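Local coordinates for protein A52 (Vaccinia virus, PDB 2VVW) that suppresses innate immunity by targeting host Toll-like receptor signalling, associating with IRAK2 to inhibit NF-kappaB and with TRAF6 to activate p38, at residues L25-Y28 and F29-G33. Residues are numbered along the deposited sequence; the frame is centred on the assembly and turned at random.
Sequences LEEY and FMYRG
Tyr-28 and Arg-32, one turn apart on helix 21-35, run alongside each other and join at their ends: Arg-32 NH1 donates to Tyr-28 OH over 2.8 Å, a bent bond (N-H...O 136°) with the hydroxyl at the guanidinium edge, somewhat out of its plane. Both first torsions place CG anti to the backbone N (chi1 178° in Tyr-28), which sends the two chains off in the same direction. NH2 of the same guanidinium forms salt bridges with Asp-52 and Asp-111.

Backbone hydrogen bonds from i+4 to i run throughout, from Phe-29 N to Leu-25 O (2.9 Å) to Arg-32 N to Tyr-28 O (2.9 Å).

Among the aromatic contacts, Tyr-28 turns its edge to one face of Phe-29 in a T-shaped pair, centroids 5.3 Å apart and planes at 67°. Leu-25 CB adds an apolar contact to Phe-29 CE2 at 4.3 Å, on a side of the helix that packs against helix 96-115.

Glu-27 and Tyr-31 also lie side by side, Glu-27 OE1 3.8 Å from Tyr-31 CE2 in the plane of the ring. Their polar ends are held by other partners: OE1 by Tyr-9 N, OE2 by Lys-123 of the second subunit, Tyr-31 OH by Asp-8 and by Trp-122 of that subunit.

In this largely buried stretch of the Bcl-2-like fold, aromatic packing and an arginine whose charge is probably balanced by Asp-52 and Asp-111 tie the helix into its own bundle, while Glu-27 and Tyr-31 bond both to the N-terminal segment of their own chain and to the second subunit.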
ATOM      1  N   LEU A  25      -0.529 -10.661  -3.589  1.00 19.03           N
ATOM      2  CA  LEU A  25      -1.353 -10.703  -2.397  1.00 18.40           C
ATOM      3  C   LEU A  25      -1.147  -9.475  -1.497  1.00 17.85           C
ATOM      4  O   LEU A  25      -2.106  -8.965  -0.931  1.00 17.94           O
ATOM      5  CB  LEU A  25      -1.144 -12.011  -1.616  1.00 18.71           C
ATOM      6  CG  LEU A  25      -1.568 -13.318  -2.310  1.00 20.69           C
ATOM      7  CD1 LEU A  25      -1.127 -14.513  -1.501  1.00 19.24           C
ATOM      8  CD2 LEU A  25      -3.052 -13.347  -2.524  1.00 19.06           C
ATOM      9  N   GLU A  26       0.083  -8.986  -1.390  1.00 19.28           N
ATOM     10  CA  GLU A  26       0.355  -7.739  -0.643  1.00 21.04           C
ATOM     11  C   GLU A  26      -0.497  -6.612  -1.189  1.00 20.24           C
ATOM     12  O   GLU A  26      -1.153  -5.923  -0.430  1.00 20.03           O
ATOM     13  CB  GLU A  26       1.820  -7.304  -0.712  1.00 22.64           C
ATOM     14  CG  GLU A  26       2.802  -8.098   0.123  1.00 28.94           C
ATOM     15  CD  GLU A  26       4.246  -7.557   0.031  1.00 32.40           C
ATOM     16  OE1 GLU A  26       4.847  -7.274   1.096  1.00 41.68           O
ATOM     17  OE2 GLU A  26       4.770  -7.400  -1.100  1.00 41.04           O
ATOM     18  N   GLU A  27      -0.476  -6.434  -2.507  1.00 20.62           N
ATOM     19  CA  GLU A  27      -1.218  -5.352  -3.144  1.00 20.90           C
ATOM     20  C   GLU A  27      -2.713  -5.573  -3.057  1.00 20.20           C
ATOM     21  O   GLU A  27      -3.472  -4.617  -2.899  1.00 21.57           O
ATOM     22  CB  GLU A  27      -0.769  -5.163  -4.602  1.00 20.40           C
ATOM     23  CG  GLU A  27       0.639  -4.603  -4.707  1.00 20.57           C
ATOM     24  CD  GLU A  27       0.961  -3.893  -6.008  1.00 23.51           C
ATOM     25  OE1 GLU A  27       0.077  -3.746  -6.896  1.00 18.87           O
ATOM     26  OE2 GLU A  27       2.140  -3.481  -6.133  1.00 23.05           O
ATOM     27  N   TYR A  28      -3.145  -6.830  -3.171  1.00 19.63           N
ATOM     28  CA  TYR A  28      -4.566  -7.175  -3.018  1.00 19.37           C
ATOM     29  C   TYR A  28      -5.111  -6.770  -1.640  1.00 18.87           C
ATOM     30  O   TYR A  28      -6.126  -6.085  -1.514  1.00 19.53           O
ATOM     31  CB  TYR A  28      -4.747  -8.680  -3.220  1.00 20.64           C
ATOM     32  CG  TYR A  28      -6.163  -9.149  -3.031  1.00 22.04           C
ATOM     33  CD1 TYR A  28      -7.153  -8.827  -3.972  1.00 23.93           C
ATOM     34  CD2 TYR A  28      -6.529  -9.888  -1.910  1.00 20.99           C
ATOM     35  CE1 TYR A  28      -8.449  -9.239  -3.815  1.00 23.16           C
ATOM     36  CE2 TYR A  28      -7.837 -10.316  -1.744  1.00 22.84           C
ATOM     37  CZ  TYR A  28      -8.797  -9.983  -2.700  1.00 22.33           C
ATOM     38  OH  TYR A  28     -10.098 -10.402  -2.549  1.00 24.04           O
ATOM     39  N   PHE A  29      -4.417  -7.179  -0.596  1.00 18.67           N
ATOM     40  CA  PHE A  29      -4.822  -6.792   0.750  1.00 19.51           C
ATOM     41  C   PHE A  29      -4.693  -5.302   1.028  1.00 19.31           C
ATOM     42  O   PHE A  29      -5.557  -4.727   1.693  1.00 20.28           O
ATOM     43  CB  PHE A  29      -4.112  -7.646   1.798  1.00 18.67           C
ATOM     44  CG  PHE A  29      -4.550  -9.081   1.774  1.00 20.88           C
ATOM     45  CD1 PHE A  29      -5.875  -9.421   1.977  1.00 22.61           C
ATOM     46  CD2 PHE A  29      -3.651 -10.093   1.537  1.00 20.04           C
ATOM     47  CE1 PHE A  29      -6.278 -10.745   1.951  1.00 23.01           C
ATOM     48  CE2 PHE A  29      -4.059 -11.412   1.505  1.00 22.30           C
ATOM     49  CZ  PHE A  29      -5.360 -11.736   1.707  1.00 20.42           C
ATOM     50  N   MET A  30      -3.676  -4.663   0.457  1.00 18.75           N
ATOM     51  CA  MET A  30      -3.514  -3.217   0.593  1.00 17.51           C
ATOM     52  C   MET A  30      -4.694  -2.513  -0.046  1.00 18.04           C
ATOM     53  O   MET A  30      -5.341  -1.702   0.587  1.00 17.96           O
ATOM     54  CB  MET A  30      -2.220  -2.771  -0.082  1.00 17.99           C
ATOM     55  CG  MET A  30      -1.992  -1.289  -0.166  1.00 20.39           C
ATOM     56  SD  MET A  30      -0.552  -0.937  -1.187  1.00 22.17           S
ATOM     57  CE  MET A  30      -1.203  -1.220  -2.858  1.00 21.62           C
ATOM     58  N   TYR A  31      -4.988  -2.855  -1.294  1.00 18.24           N
ATOM     59  CA  TYR A  31      -6.032  -2.132  -2.024  1.00 18.81           C
ATOM     60  C   TYR A  31      -7.444  -2.425  -1.492  1.00 20.53           C
ATOM     61  O   TYR A  31      -8.284  -1.509  -1.375  1.00 20.51           O
ATOM     62  CB  TYR A  31      -5.947  -2.428  -3.521  1.00 19.29           C
ATOM     63  CG  TYR A  31      -4.872  -1.663  -4.268  1.00 20.87           C
ATOM     64  CD1 TYR A  31      -4.899  -0.268  -4.332  1.00 20.46           C
ATOM     65  CD2 TYR A  31      -3.837  -2.332  -4.946  1.00 17.91           C
ATOM     66  CE1 TYR A  31      -3.924   0.456  -5.014  1.00 21.60           C
ATOM     67  CE2 TYR A  31      -2.850  -1.600  -5.661  1.00 18.12           C
ATOM     68  CZ  TYR A  31      -2.896  -0.219  -5.674  1.00 20.74           C
ATOM     69  OH  TYR A  31      -1.966   0.507  -6.377  1.00 22.19           O
ATOM     70  N   ARG A  32      -7.725  -3.694  -1.198  1.00 20.49           N
ATOM     71  CA  ARG A  32      -9.014  -4.064  -0.639  1.00 19.81           C
ATOM     72  C   ARG A  32      -9.160  -3.508   0.784  1.00 20.45           C
ATOM     73  O   ARG A  32     -10.202  -2.946   1.147  1.00 19.32           O
ATOM     74  CB  ARG A  32      -9.203  -5.576  -0.653  1.00 20.43           C
ATOM     75  CG  ARG A  32     -10.567  -6.010  -0.131  1.00 21.48           C
ATOM     76  CD  ARG A  32     -10.905  -7.438  -0.533  1.00 20.45           C
ATOM     77  NE  ARG A  32     -12.129  -7.888   0.130  1.00 20.77           N
ATOM     78  CZ  ARG A  32     -12.853  -8.935  -0.246  1.00 25.04           C
ATOM     79  NH1 ARG A  32     -12.505  -9.653  -1.295  1.00 24.33           N
ATOM     80  NH2 ARG A  32     -13.953  -9.250   0.427  1.00 25.89           N
ATOM     81  N   GLY A  33      -8.112  -3.631   1.576  1.00 18.16           N
ATOM     82  CA  GLY A  33      -8.116  -3.092   2.938  1.00 20.68           C
ATOM     83  C   GLY A  33      -8.221  -1.576   3.077  1.00 21.72           C
ATOM     84  O   GLY A  33      -8.722  -1.090   4.101  1.00 22.60           O
TER